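Long-range contact in xyloglucan-specific endo-beta-1,4-glucanase BoGH5A (Bacteroides ovatus, PDB 3ZMR), which cleaves the beta-1,4-glucan backbone of xyloglucan internally, with retention of configuration at the anomeric carbon, to release xyloglucan oligosaccharides: residues Tyr177-Tyr187 with Arg236-Ile244. Numbering follows the deposited sequence.
Sequences YSHQFEDAATY and RLEAMWKQI. With EDO (1,2-ethanediol), chain H.
Tyr187 and Tyr177 lay their rings against Arg236 and Ile244 in a loop-on-helix contact at the rim of the family 5 beta/alpha barrel, where the loop that follows strand 170-173 rests on helix 227-248. The Tyr187 evidence is a CH-pi contact: Arg236 CG lies 3.6 Å from the centroid of the Tyr187 ring. It stands almost exactly over the centre, 8° off the normal. With CG anti to the backbone N and the chain extended beyond, the arginine runs across that face, and Arg236 CD reaches Tyr187 CE1 at 3.4 Å. The guanidinium, tilted 15° from the tyrosine plane, continues past the ring. Arg236 NH2 donates to Ser178 OG at 2.9 Å, within the guanidinium plane, while NH1 bonds to an ethanediol, probably from the crystallisation liquor; Trp221 adds a cation-pi contact to the same arginine. Ser178 OG is also hydrogen-bonded to Glu218, whose other carboxylate oxygen takes the Tyr177 N-H. One turn further along the helix, the Met240 methyl CE, brought round by the bend at chi3, fills in beside Tyr177 CB at 3.8 Å and also touches Ser178 and Phe181. Ile244 CD1 sits over one face of the Tyr177 ring, 3.8 Å from its centroid. The loop backbone is gripped by Gln243: Gln243 NE2 donates to Tyr187 O at 2.8 Å, from above the carbonyl plane. That bond is nearly straight (169°), and NE2 donates also to Ala239 O one helical turn back, so two acceptors fix the amide's rotation. Its OE1 accepts from Ile189 N, tying the helix to strand 188-189 as well. Beyond the contact, Tyr177 packs on helix 191-206, and on the other side of helix 227-248 Leu237 and Trp241 meet helix 275-293.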
ATOM      1  N   TYR A 177      11.959  12.133  -2.243  1.00  8.66           N
ATOM      2  CA  TYR A 177      11.985  13.529  -1.769  1.00  9.15           C
ATOM      3  C   TYR A 177      13.128  13.842  -0.817  1.00 10.57           C
ATOM      4  O   TYR A 177      13.502  15.012  -0.683  1.00 12.27           O
ATOM      5  CB  TYR A 177      10.663  13.877  -1.069  1.00  9.64           C
ATOM      6  CG  TYR A 177       9.413  13.739  -1.891  1.00 11.01           C
ATOM      7  CD1 TYR A 177       8.721  12.529  -1.950  1.00 14.10           C
ATOM      8  CD2 TYR A 177       8.931  14.808  -2.648  1.00 12.26           C
ATOM      9  CE1 TYR A 177       7.545  12.426  -2.698  1.00 10.71           C
ATOM     10  CE2 TYR A 177       7.782  14.711  -3.401  1.00 15.28           C
ATOM     11  CZ  TYR A 177       7.102  13.528  -3.439  1.00 12.56           C
ATOM     12  OH  TYR A 177       5.939  13.516  -4.187  1.00 16.12           O
ATOM     13  N   SER A 178      13.635  12.817  -0.136  1.00 10.59           N
ATOM     14  CA  SER A 178      14.563  12.991   0.986  1.00 11.68           C
ATOM     15  C   SER A 178      15.993  13.373   0.573  1.00 12.34           C
ATOM     16  O   SER A 178      16.835  13.702   1.423  1.00 12.93           O
ATOM     17  CB  SER A 178      14.584  11.768   1.893  1.00 11.28           C
ATOM     18  OG  SER A 178      13.300  11.614   2.500  1.00 12.14           O
ATOM     19  N   HIS A 179      16.229  13.367  -0.728  1.00 11.03           N
ATOM     20  CA  HIS A 179      17.451  13.908  -1.323  1.00 11.17           C
ATOM     21  C   HIS A 179      17.303  15.369  -1.732  1.00 11.12           C
ATOM     22  O   HIS A 179      18.231  15.980  -2.279  1.00 13.00           O
ATOM     23  CB  HIS A 179      17.879  13.074  -2.527  1.00 12.12           C
ATOM     24  CG  HIS A 179      16.895  13.051  -3.648  1.00 11.36           C
ATOM     25  ND1 HIS A 179      15.530  13.108  -3.444  1.00 10.56           N
ATOM     26  CD2 HIS A 179      17.074  12.883  -4.983  1.00 11.79           C
ATOM     27  CE1 HIS A 179      14.920  13.035  -4.613  1.00 10.96           C
ATOM     28  NE2 HIS A 179      15.831  12.886  -5.564  1.00 11.20           N
ATOM     29  N   GLN A 180      16.135  15.941  -1.444  1.00 11.40           N
ATOM     30  CA  GLN A 180      15.758  17.289  -1.911  1.00 12.26           C
ATOM     31  C   GLN A 180      15.179  18.141  -0.772  1.00 12.00           C
ATOM     32  O   GLN A 180      14.298  18.995  -1.006  1.00 16.42           O
ATOM     33  CB  GLN A 180      14.791  17.221  -3.099  1.00 14.44           C
ATOM     34  CG  GLN A 180      15.385  16.534  -4.312  1.00 14.99           C
ATOM     35  CD  GLN A 180      16.359  17.415  -5.076  1.00 15.35           C
ATOM     36  OE1 GLN A 180      16.299  18.644  -5.023  1.00 20.20           O
ATOM     37  NE2 GLN A 180      17.267  16.788  -5.805  1.00 18.21           N
ATOM     38  N   PHE A 181      15.637  17.888   0.456  1.00 11.99           N
ATOM     39  CA  PHE A 181      15.223  18.713   1.586  1.00 12.87           C
ATOM     40  C   PHE A 181      15.942  20.072   1.555  1.00 20.93           C
ATOM     41  O   PHE A 181      17.136  20.169   1.307  1.00 19.52           O
ATOM     42  CB  PHE A 181      15.502  18.020   2.919  1.00 14.13           C
ATOM     43  CG  PHE A 181      14.646  16.822   3.213  1.00 12.64           C
ATOM     44  CD1 PHE A 181      13.286  16.792   2.932  1.00 13.36           C
ATOM     45  CD2 PHE A 181      15.196  15.740   3.872  1.00 15.28           C
ATOM     46  CE1 PHE A 181      12.544  15.660   3.246  1.00 13.40           C
ATOM     47  CE2 PHE A 181      14.455  14.623   4.231  1.00 14.84           C
ATOM     48  CZ  PHE A 181      13.103  14.593   3.920  1.00 14.54           C
ATOM     49  N   GLU A 182      15.169  21.118   1.784  1.00 18.35           N
ATOM     50  CA  GLU A 182      15.680  22.471   2.084  1.00 19.65           C
ATOM     51  C   GLU A 182      16.143  22.555   3.548  1.00 19.88           C
ATOM     52  O   GLU A 182      17.137  23.237   3.870  1.00 26.52           O
ATOM     53  CB  GLU A 182      14.548  23.475   1.830  1.00 29.67           C
ATOM     54  CG  GLU A 182      14.772  24.890   2.339  1.00 31.93           C
ATOM     55  CD  GLU A 182      13.538  25.740   2.171  1.00 67.04           C
ATOM     56  OE1 GLU A 182      12.738  25.446   1.254  1.00 51.03           O
ATOM     57  OE2 GLU A 182      13.364  26.697   2.954  1.00201.05           O
ATOM     58  N   ASP A 183      15.399  21.873   4.426  1.00 23.73           N
ATOM     59  CA  ASP A 183      15.753  21.739   5.835  1.00 33.27           C
ATOM     60  C   ASP A 183      15.605  20.292   6.315  1.00 22.81           C
ATOM     61  O   ASP A 183      14.502  19.761   6.429  1.00 25.40           O
ATOM     62  CB  ASP A 183      14.933  22.682   6.712  1.00 31.60           C
ATOM     63  CG  ASP A 183      15.488  22.775   8.114  1.00 36.15           C
ATOM     64  OD1 ASP A 183      16.489  23.481   8.307  1.00 81.82           O
ATOM     65  OD2 ASP A 183      14.939  22.132   9.025  1.00 36.55           O
ATOM     66  N   ALA A 184      16.727  19.645   6.568  1.00 31.69           N
ATOM     67  CA  ALA A 184      16.743  18.208   6.896  1.00 30.95           C
ATOM     68  C   ALA A 184      16.005  17.888   8.193  1.00 25.20           C
ATOM     69  O   ALA A 184      15.265  16.914   8.279  1.00 29.23           O
ATOM     70  CB  ALA A 184      18.182  17.718   6.991  1.00 33.43           C
ATOM     71  N   ALA A 185      16.207  18.735   9.196  1.00 25.16           N
ATOM     72  CA  ALA A 185      15.685  18.484  10.548  1.00 23.45           C
ATOM     73  C   ALA A 185      14.149  18.461  10.573  1.00 23.07           C
ATOM     74  O   ALA A 185      13.540  17.710  11.336  1.00 27.38           O
ATOM     75  CB  ALA A 185      16.216  19.531  11.535  1.00 36.34           C
ATOM     76  N   THR A 186      13.541  19.293   9.730  1.00 20.12           N
ATOM     77  CA  THR A 186      12.081  19.416   9.677  1.00 19.49           C
ATOM     78  C   THR A 186      11.487  18.709   8.469  1.00 16.27           C
ATOM     79  O   THR A 186      10.275  18.727   8.272  1.00 15.67           O
ATOM     80  CB  THR A 186      11.626  20.891   9.639  1.00 21.14           C
ATOM     81  OG1 THR A 186      12.135  21.521   8.457  1.00 21.50           O
ATOM     82  CG2 THR A 186      12.123  21.639  10.885  1.00 28.48           C
ATOM     83  N   TYR A 187      12.348  18.121   7.639  1.00 14.33           N
ATOM     84  CA  TYR A 187      11.927  17.376   6.436  1.00 12.47           C
ATOM     85  C   TYR A 187      11.234  18.275   5.408  1.00 10.76           C
ATOM     86  O   TYR A 187      10.357  17.818   4.648  1.00 11.63           O
ATOM     87  CB  TYR A 187      11.013  16.209   6.789  1.00 12.26           C
ATOM     88  CG  TYR A 187      11.525  15.365   7.904  1.00 11.60           C
ATOM     89  CD1 TYR A 187      12.730  14.671   7.777  1.00 13.63           C
ATOM     90  CD2 TYR A 187      10.842  15.280   9.123  1.00 12.74           C
ATOM     91  CE1 TYR A 187      13.203  13.876   8.816  1.00 15.27           C
ATOM     92  CE2 TYR A 187      11.320  14.492  10.168  1.00 14.60           C
ATOM     93  CZ  TYR A 187      12.509  13.796  10.005  1.00 14.91           C
ATOM     94  OH  TYR A 187      12.998  13.004  11.036  1.00 19.41           O
ATOM     95  N   ARG A 236       8.064  11.679  10.679  1.00 13.27           N
ATOM     96  CA  ARG A 236       8.639  12.004   9.378  1.00 11.23           C
ATOM     97  C   ARG A 236       7.665  11.736   8.227  1.00 11.37           C
ATOM     98  O   ARG A 236       7.538  12.553   7.324  1.00 10.97           O
ATOM     99  CB  ARG A 236       9.937  11.235   9.176  1.00 11.21           C
ATOM    100  CG  ARG A 236      10.581  11.468   7.830  1.00 12.16           C
ATOM    101  CD  ARG A 236      11.952  10.859   7.773  1.00 13.19           C
ATOM    102  NE  ARG A 236      12.575  11.023   6.481  1.00 12.79           N
ATOM    103  CZ  ARG A 236      13.834  10.660   6.233  1.00 12.77           C
ATOM    104  NH1 ARG A 236      14.575  10.141   7.199  1.00 13.42           N
ATOM    105  NH2 ARG A 236      14.350  10.807   5.026  1.00 13.81           N
ATOM    106  N   LEU A 237       7.023  10.573   8.254  1.00 10.16           N
ATOM    107  CA  LEU A 237       6.082  10.194   7.196  1.00 10.35           C
ATOM    108  C   LEU A 237       4.950  11.239   7.124  1.00  9.87           C
ATOM    109  O   LEU A 237       4.565  11.701   6.023  1.00 10.37           O
ATOM    110  CB  LEU A 237       5.578   8.797   7.475  1.00  9.46           C
ATOM    111  CG  LEU A 237       4.738   8.208   6.326  1.00 10.41           C
ATOM    112  CD1 LEU A 237       5.509   8.031   5.032  1.00 10.91           C
ATOM    113  CD2 LEU A 237       4.118   6.893   6.787  1.00 11.58           C
ATOM    114  N   GLU A 238       4.445  11.650   8.286  1.00  9.94           N
ATOM    115  CA  GLU A 238       3.434  12.712   8.336  1.00  9.98           C
ATOM    116  C   GLU A 238       3.942  14.029   7.758  1.00 10.23           C
ATOM    117  O   GLU A 238       3.268  14.697   6.975  1.00 10.41           O
ATOM    118  CB  GLU A 238       2.946  12.933   9.785  1.00 10.56           C
ATOM    119  CG  GLU A 238       1.963  14.091   9.894  1.00 11.60           C
ATOM    120  CD  GLU A 238       1.427  14.343  11.293  1.00 15.04           C
ATOM    121  OE1 GLU A 238       2.075  13.961  12.271  1.00 22.03           O
ATOM    122  OE2 GLU A 238       0.333  14.935  11.396  1.00 18.34           O
ATOM    123  N   ALA A 239       5.148  14.433   8.174  1.00 10.48           N
ATOM    124  CA  ALA A 239       5.683  15.733   7.757  1.00 10.17           C
ATOM    125  C   ALA A 239       5.845  15.791   6.246  1.00  8.42           C
ATOM    126  O   ALA A 239       5.559  16.808   5.613  1.00 11.35           O
ATOM    127  CB  ALA A 239       7.005  16.024   8.436  1.00 12.81           C
ATOM    128  N   MET A 240       6.266  14.670   5.667  1.00 10.55           N
ATOM    129  CA  MET A 240       6.476  14.586   4.233  1.00 10.13           C
ATOM    130  C   MET A 240       5.148  14.560   3.502  1.00  8.63           C
ATOM    131  O   MET A 240       4.902  15.364   2.580  1.00  9.72           O
ATOM    132  CB  MET A 240       7.344  13.365   3.881  1.00 13.59           C
ATOM    133  CG  MET A 240       8.776  13.468   4.427  1.00 11.88           C
ATOM    134  SD  MET A 240       9.751  12.013   4.034  1.00 11.92           S
ATOM    135  CE  MET A 240      10.041  12.261   2.293  1.00 12.75           C
ATOM    136  N   TRP A 241       4.241  13.677   3.940  1.00 10.64           N
ATOM    137  CA  TRP A 241       2.932  13.597   3.271  1.00  9.05           C
ATOM    138  C   TRP A 241       2.072  14.853   3.410  1.00  8.16           C
ATOM    139  O   TRP A 241       1.287  15.170   2.514  1.00  8.95           O
ATOM    140  CB  TRP A 241       2.119  12.357   3.679  1.00  8.32           C
ATOM    141  CG  TRP A 241       2.410  11.210   2.754  1.00  8.12           C
ATOM    142  CD1 TRP A 241       3.095  10.057   3.045  1.00  8.14           C
ATOM    143  CD2 TRP A 241       2.062  11.131   1.369  1.00  8.38           C
ATOM    144  NE1 TRP A 241       3.225   9.285   1.911  1.00  8.71           N
ATOM    145  CE2 TRP A 241       2.615   9.920   0.864  1.00  8.43           C
ATOM    146  CE3 TRP A 241       1.407  11.993   0.480  1.00 11.61           C
ATOM    147  CZ2 TRP A 241       2.481   9.536  -0.474  1.00 10.32           C
ATOM    148  CZ3 TRP A 241       1.250  11.587  -0.835  1.00  8.11           C
ATOM    149  CH2 TRP A 241       1.799  10.392  -1.300  1.00  8.61           C
ATOM    150  N   LYS A 242       2.236  15.586   4.515  1.00  9.03           N
ATOM    151  CA  LYS A 242       1.496  16.829   4.654  1.00  9.51           C
ATOM    152  C   LYS A 242       1.840  17.795   3.501  1.00  8.05           C
ATOM    153  O   LYS A 242       0.975  18.434   2.879  1.00  9.75           O
ATOM    154  CB  LYS A 242       1.718  17.459   6.023  1.00  9.78           C
ATOM    155  CG  LYS A 242       0.892  18.710   6.234  1.00 18.36           C
ATOM    156  CD  LYS A 242       1.064  19.234   7.663  1.00 19.52           C
ATOM    157  CE  LYS A 242       0.250  20.507   7.822  1.00 16.63           C
ATOM    158  NZ  LYS A 242       0.431  21.161   9.140  1.00 21.30           N
ATOM    159  N   GLN A 243       3.139  17.897   3.213  1.00  8.96           N
ATOM    160  CA  GLN A 243       3.596  18.752   2.136  1.00  8.92           C
ATOM    161  C   GLN A 243       3.103  18.322   0.768  1.00  8.77           C
ATOM    162  O   GLN A 243       2.654  19.129  -0.060  1.00 10.34           O
ATOM    163  CB  GLN A 243       5.115  18.804   2.092  1.00 14.04           C
ATOM    164  CG  GLN A 243       5.702  19.511   3.308  1.00 11.58           C
ATOM    165  CD  GLN A 243       7.194  19.336   3.354  1.00 10.44           C
ATOM    166  OE1 GLN A 243       7.946  20.059   2.685  1.00 13.79           O
ATOM    167  NE2 GLN A 243       7.629  18.360   4.118  1.00 10.89           N
ATOM    168  N   ILE A 244       3.247  17.027   0.512  1.00  9.14           N
ATOM    169  CA  ILE A 244       2.851  16.499  -0.798  1.00  9.65           C
ATOM    170  C   ILE A 244       1.321  16.629  -0.993  1.00  7.43           C
ATOM    171  O   ILE A 244       0.831  17.097  -2.042  1.00  9.82           O
ATOM    172  CB  ILE A 244       3.265  15.029  -0.933  1.00  9.91           C
ATOM    173  CG1 ILE A 244       4.794  14.865  -0.792  1.00 10.26           C
ATOM    174  CG2 ILE A 244       2.763  14.449  -2.257  1.00  9.36           C
ATOM    175  CD1 ILE A 244       5.181  13.467  -0.360  1.00 11.93           C
TER
HETATM  176  C1  EDO H1514      14.768  10.281  11.320  1.00 36.13           C
HETATM  177  O1  EDO H1514      15.888   9.427  11.585  1.00 59.78           O
HETATM  178  C2  EDO H1514      13.589   9.433  10.882  1.00 23.63           C
HETATM  179  O2  EDO H1514      13.947   8.729   9.691  1.00 19.18           O